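Local atomic coordinates of tubulin-specific chaperone (Trypanosoma brucei, PDB entry 4B6W), a protein that probably binds alpha-tubulin and microtubule plus ends as tubulin-binding cofactor B, of which this chain is the N-terminal ubiquitin-like domain. Residues A[20-32]-A[61-73]. Numbering follows the deposited sequence.
Sequences RYGLAQTIESIKE and MANDKQLGYYQCR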
loop_
_atom_site.group_PDB
_atom_site.type_symbol
_atom_site.label_atom_id
_atom_site.label_comp_id
_atom_site.label_asym_id
_atom_site.label_seq_id
_atom_site.Cartn_x
_atom_site.Cartn_y
_atom_site.Cartn_z
ATOM N N ARG A 20 -7.259 -6.067 -5.063
ATOM C CA ARG A 20 -6.604 -7.364 -5.106
ATOM C C ARG A 20 -5.220 -7.207 -5.709
ATOM O O ARG A 20 -5.081 -6.672 -6.813
ATOM C CB ARG A 20 -7.402 -8.348 -5.945
ATOM C CG ARG A 20 -8.775 -8.644 -5.405
ATOM C CD ARG A 20 -9.297 -10.016 -5.885
ATOM N NE ARG A 20 -9.646 -10.749 -4.679
ATOM C CZ ARG A 20 -9.174 -11.923 -4.295
ATOM N NH1 ARG A 20 -8.365 -12.643 -5.042
ATOM N NH2 ARG A 20 -9.579 -12.407 -3.145
ATOM N N TYR A 21 -4.227 -7.679 -4.961
ATOM C CA TYR A 21 -2.820 -7.781 -5.398
ATOM C C TYR A 21 -2.279 -9.199 -5.252
ATOM O O TYR A 21 -2.649 -9.936 -4.332
ATOM C CB TYR A 21 -1.964 -6.854 -4.568
ATOM C CG TYR A 21 -2.317 -5.403 -4.795
ATOM C CD1 TYR A 21 -2.080 -4.789 -6.039
ATOM C CD2 TYR A 21 -2.904 -4.648 -3.795
ATOM C CE1 TYR A 21 -2.392 -3.449 -6.260
ATOM C CE2 TYR A 21 -3.219 -3.312 -4.011
ATOM C CZ TYR A 21 -2.969 -2.712 -5.231
ATOM O OH TYR A 21 -3.303 -1.372 -5.420
ATOM N N GLY A 22 -1.391 -9.563 -6.164
ATOM C CA GLY A 22 -0.580 -10.771 -5.987
ATOM C C GLY A 22 0.454 -10.537 -4.896
ATOM O O GLY A 22 1.067 -9.499 -4.839
ATOM N N LEU A 23 0.651 -11.498 -4.017
ATOM C CA LEU A 23 1.722 -11.403 -3.013
ATOM C C LEU A 23 3.099 -11.447 -3.673
ATOM O O LEU A 23 4.059 -10.984 -3.120
ATOM C CB LEU A 23 1.598 -12.549 -2.007
ATOM C CG LEU A 23 0.370 -12.552 -1.097
ATOM C CD1 LEU A 23 0.350 -13.840 -0.221
ATOM C CD2 LEU A 23 0.387 -11.318 -0.247
ATOM N N ALA A 24 3.178 -12.020 -4.863
ATOM C CA ALA A 24 4.404 -12.005 -5.649
ATOM C C ALA A 24 4.731 -10.615 -6.238
ATOM O O ALA A 24 5.839 -10.404 -6.699
ATOM C CB ALA A 24 4.348 -13.090 -6.762
ATOM N N GLN A 25 3.783 -9.677 -6.227
ATOM C CA GLN A 25 4.030 -8.340 -6.757
ATOM C C GLN A 25 5.041 -7.564 -5.935
ATOM O O GLN A 25 5.009 -7.544 -4.703
ATOM C CB GLN A 25 2.739 -7.518 -6.796
ATOM C CG GLN A 25 1.677 -8.031 -7.773
ATOM C CD GLN A 25 0.589 -6.991 -8.041
ATOM O OE1 GLN A 25 -0.605 -7.314 -8.111
ATOM N NE2 GLN A 25 0.995 -5.750 -8.196
ATOM N N THR A 26 5.932 -6.879 -6.627
ATOM C CA THR A 26 6.888 -6.010 -5.961
ATOM C C THR A 26 6.114 -4.826 -5.431
ATOM O O THR A 26 5.111 -4.423 -6.032
ATOM C CB THR A 26 7.925 -5.488 -6.943
ATOM O OG1 THR A 26 7.230 -4.754 -7.969
ATOM C CG2 THR A 26 8.757 -6.652 -7.546
ATOM N N ILE A 27 6.571 -4.262 -4.323
ATOM C CA ILE A 27 5.966 -3.032 -3.815
ATOM C C ILE A 27 5.999 -1.914 -4.843
ATOM O O ILE A 27 5.101 -1.096 -4.887
ATOM C CB ILE A 27 6.640 -2.550 -2.504
ATOM C CG1 ILE A 27 6.446 -3.616 -1.408
ATOM C CG2 ILE A 27 6.094 -1.195 -2.106
ATOM C CD1 ILE A 27 4.981 -3.955 -1.122
ATOM N N GLU A 28 7.015 -1.881 -5.686
ATOM C CA GLU A 28 7.074 -0.857 -6.744
ATOM C C GLU A 28 5.919 -0.949 -7.739
ATOM O O GLU A 28 5.426 0.078 -8.228
ATOM C CB GLU A 28 8.352 -1.030 -7.543
ATOM C CG GLU A 28 8.529 -0.065 -8.688
ATOM C CD GLU A 28 9.845 -0.306 -9.411
ATOM O OE1 GLU A 28 10.846 -0.605 -8.706
ATOM O OE2 GLU A 28 9.867 -0.220 -10.672
ATOM N N SER A 29 5.547 -2.177 -8.095
ATOM C CA SER A 29 4.463 -2.383 -9.055
ATOM C C SER A 29 3.156 -1.943 -8.402
ATOM O O SER A 29 2.309 -1.356 -9.059
ATOM C CB SER A 29 4.394 -3.846 -9.497
ATOM O OG SER A 29 3.905 -4.682 -8.462
ATOM N N ILE A 30 3.030 -2.178 -7.091
ATOM C CA ILE A 30 1.823 -1.806 -6.338
ATOM C C ILE A 30 1.643 -0.287 -6.287
ATOM O O ILE A 30 0.528 0.208 -6.474
ATOM C CB ILE A 30 1.830 -2.398 -4.904
ATOM C CG1 ILE A 30 1.709 -3.919 -4.960
ATOM C CG2 ILE A 30 0.715 -1.808 -4.028
ATOM C CD1 ILE A 30 2.031 -4.571 -3.637
ATOM N N LYS A 31 2.733 0.439 -6.067
ATOM C CA LYS A 31 2.703 1.909 -6.074
ATOM C C LYS A 31 2.206 2.482 -7.419
ATOM O O LYS A 31 1.569 3.548 -7.463
ATOM C CB LYS A 31 4.096 2.471 -5.778
ATOM C CG LYS A 31 4.584 2.257 -4.352
ATOM C CD LYS A 31 5.923 2.961 -4.053
ATOM C CE LYS A 31 6.394 2.619 -2.615
ATOM N NZ LYS A 31 7.644 3.353 -2.169
ATOM N N GLU A 32 2.549 1.789 -8.509
ATOM C CA GLU A 32 2.116 2.180 -9.841
ATOM C C GLU A 32 0.612 2.153 -9.929
ATOM O O GLU A 32 -0.005 3.111 -10.378
ATOM C CB GLU A 32 2.665 1.233 -10.905
ATOM C CG GLU A 32 4.119 1.481 -11.234
ATOM C CD GLU A 32 4.342 2.867 -11.786
ATOM O OE1 GLU A 32 3.621 3.223 -12.756
ATOM O OE2 GLU A 32 5.231 3.578 -11.249
HETATM N N MSE A 61 7.315 -0.153 3.269
HETATM C CA MSE A 61 7.771 -1.334 2.522
HETATM C C MSE A 61 8.711 -0.961 1.369
HETATM O O MSE A 61 8.475 0.000 0.636
HETATM C CB MSE A 61 6.581 -2.141 2.012
HETATM C CG MSE A 61 5.668 -2.642 3.129
HETATM SE SE MSE A 61 4.133 -3.725 2.507
HETATM C CE MSE A 61 2.931 -2.266 1.891
ATOM N N ALA A 62 9.765 -1.750 1.223
ATOM C CA ALA A 62 10.838 -1.482 0.280
ATOM C C ALA A 62 10.363 -1.808 -1.127
ATOM O O ALA A 62 9.810 -2.888 -1.359
ATOM C CB ALA A 62 12.122 -2.326 0.653
ATOM N N ASN A 63 10.583 -0.871 -2.057
ATOM C CA ASN A 63 10.188 -1.035 -3.452
ATOM C C ASN A 63 10.598 -2.344 -4.118
ATOM O O ASN A 63 9.865 -2.843 -4.955
ATOM C CB ASN A 63 10.749 0.100 -4.303
ATOM C CG ASN A 63 10.045 1.390 -4.074
ATOM O OD1 ASN A 63 9.010 1.417 -3.442
ATOM N ND2 ASN A 63 10.600 2.477 -4.589
ATOM N N ASP A 64 11.774 -2.872 -3.780
ATOM C CA ASP A 64 12.288 -4.088 -4.438
ATOM C C ASP A 64 11.803 -5.399 -3.828
ATOM O O ASP A 64 12.121 -6.466 -4.355
ATOM C CB ASP A 64 13.829 -4.083 -4.528
ATOM C CG ASP A 64 14.527 -4.302 -3.179
ATOM O OD1 ASP A 64 14.019 -3.850 -2.121
ATOM O OD2 ASP A 64 15.634 -4.908 -3.195
ATOM N N LYS A 65 11.059 -5.324 -2.730
ATOM C CA LYS A 65 10.513 -6.501 -2.085
ATOM C C LYS A 65 9.083 -6.764 -2.557
ATOM O O LYS A 65 8.397 -5.888 -3.045
ATOM C CB LYS A 65 10.493 -6.324 -0.556
ATOM C CG LYS A 65 11.838 -6.253 0.116
ATOM C CD LYS A 65 12.556 -7.547 -0.036
ATOM C CE LYS A 65 13.729 -7.666 0.912
ATOM N NZ LYS A 65 14.634 -8.766 0.418
ATOM N N GLN A 66 8.633 -7.982 -2.340
ATOM C CA GLN A 66 7.324 -8.408 -2.739
ATOM C C GLN A 66 6.386 -8.239 -1.575
ATOM O O GLN A 66 6.809 -8.254 -0.422
ATOM C CB GLN A 66 7.368 -9.867 -3.169
ATOM C CG GLN A 66 8.080 -10.058 -4.497
ATOM C CD GLN A 66 8.471 -11.502 -4.727
ATOM O OE1 GLN A 66 9.017 -12.144 -3.830
ATOM N NE2 GLN A 66 8.202 -12.018 -5.928
ATOM N N LEU A 67 5.110 -8.091 -1.871
ATOM C CA LEU A 67 4.115 -7.892 -0.815
ATOM C C LEU A 67 4.096 -9.067 0.205
ATOM O O LEU A 67 3.918 -8.862 1.413
ATOM C CB LEU A 67 2.744 -7.639 -1.453
ATOM C CG LEU A 67 1.546 -7.289 -0.569
ATOM C CD1 LEU A 67 1.791 -6.018 0.274
ATOM C CD2 LEU A 67 0.286 -7.134 -1.436
ATOM N N GLY A 68 4.287 -10.279 -0.284
ATOM C CA GLY A 68 4.302 -11.468 0.562
ATOM C C GLY A 68 5.469 -11.582 1.534
ATOM O O GLY A 68 5.375 -12.318 2.531
ATOM N N TYR A 69 6.546 -10.832 1.256
ATOM C CA TYR A 69 7.676 -10.685 2.166
ATOM C C TYR A 69 7.180 -10.120 3.479
ATOM O O TYR A 69 7.617 -10.514 4.533
ATOM C CB TYR A 69 8.716 -9.740 1.565
ATOM C CG TYR A 69 9.955 -9.543 2.416
ATOM C CD1 TYR A 69 10.926 -10.527 2.482
ATOM C CD2 TYR A 69 10.152 -8.383 3.137
ATOM C CE1 TYR A 69 12.049 -10.370 3.234
ATOM C CE2 TYR A 69 11.292 -8.209 3.922
ATOM C CZ TYR A 69 12.239 -9.213 3.955
ATOM O OH TYR A 69 13.387 -9.084 4.711
ATOM N N TYR A 70 6.234 -9.200 3.397
ATOM C CA TYR A 70 5.690 -8.528 4.578
ATOM C C TYR A 70 4.521 -9.259 5.251
ATOM O O TYR A 70 3.903 -8.732 6.171
ATOM C CB TYR A 70 5.326 -7.090 4.195
ATOM C CG TYR A 70 6.562 -6.309 3.820
ATOM C CD1 TYR A 70 7.479 -5.950 4.791
ATOM C CD2 TYR A 70 6.835 -5.970 2.504
ATOM C CE1 TYR A 70 8.644 -5.271 4.467
ATOM C CE2 TYR A 70 7.965 -5.276 2.174
ATOM C CZ TYR A 70 8.874 -4.929 3.161
ATOM O OH TYR A 70 10.021 -4.241 2.871
ATOM N N GLN A 71 4.255 -10.488 4.813
ATOM C CA GLN A 71 3.234 -11.349 5.419
ATOM C C GLN A 71 1.848 -10.692 5.338
ATOM O O GLN A 71 1.016 -10.846 6.226
ATOM C CB GLN A 71 3.616 -11.733 6.864
ATOM C CG GLN A 71 4.979 -12.408 6.995
ATOM C CD GLN A 71 5.415 -12.663 8.449
ATOM O OE1 GLN A 71 5.717 -11.711 9.238
ATOM N NE2 GLN A 71 5.499 -13.958 8.805
ATOM N N CYS A 72 1.594 -9.991 4.237
ATOM C CA CYS A 72 0.281 -9.406 4.002
ATOM C C CYS A 72 -0.829 -10.467 3.893
ATOM O O CYS A 72 -0.611 -11.558 3.354
ATOM C CB CYS A 72 0.313 -8.529 2.775
ATOM S SG CYS A 72 -1.177 -7.568 2.540
ATOM N N ARG A 73 -2.000 -10.146 4.443
ATOM C CA ARG A 73 -3.133 -11.059 4.461
ATOM C C ARG A 73 -4.365 -10.318 4.008
ATOM O O ARG A 73 -4.351 -9.087 3.892
ATOM C CB ARG A 73 -3.392 -11.626 5.860
ATOM C CG ARG A 73 -2.185 -12.276 6.567
ATOM C CD ARG A 73 -1.640 -13.516 5.849
ATOM N NE ARG A 73 -0.520 -14.123 6.578
ATOM C CZ ARG A 73 -0.650 -14.853 7.691
ATOM N NH1 ARG A 73 -1.856 -15.081 8.237
ATOM N NH2 ARG A 73 0.435 -15.362 8.279
HETATM O O HOH W 1 7.389 2.326 0.743
#
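I27 enters the 61-73 loop from the first turn of its helix, packing against M61, A62, K65 and L67. CB lies 3.4 Å from A62 O. CG1, anti to the carbonyl carbon (chi1 -62°), lies against A62 O and K65 O, both on one side of it, and approaches CB of M61, a selenomethionine; CG2 passes M61 O at 3.8 Å without pointing at it. The tip, CD1, meets M61 SE at 3.7 Å and also reaches L67 CD1, while M61 crosses the isoleucine at about a right angle.

L67 continues the apolar layer: its CD2 touches I30 CD1 at 3.8 Å and Y21 CB at 3.9 Å. This is the ubiquitin-like fold, in which the helix packs over a mixed sheet; I27 and I30 also rest on L47 of strand 45-50, and L67 on V3 of strand 2-9.

Backbone bonds fix the alignment. I27 N donates to K65 O (2.8 Å) and L67 N to Q25 O (2.9 Å), forming a single bridge between T26 and Q66, and G68 N binds L23 O. T26, the N-cap, accepts S29 N through OG1. Farther along the helix, the extended K31 chain brings NZ to N63 OD1 (2.7 Å), on a lone pair in the carbonyl plane; M45 O and a water bound to M61 O also hold this ammonium.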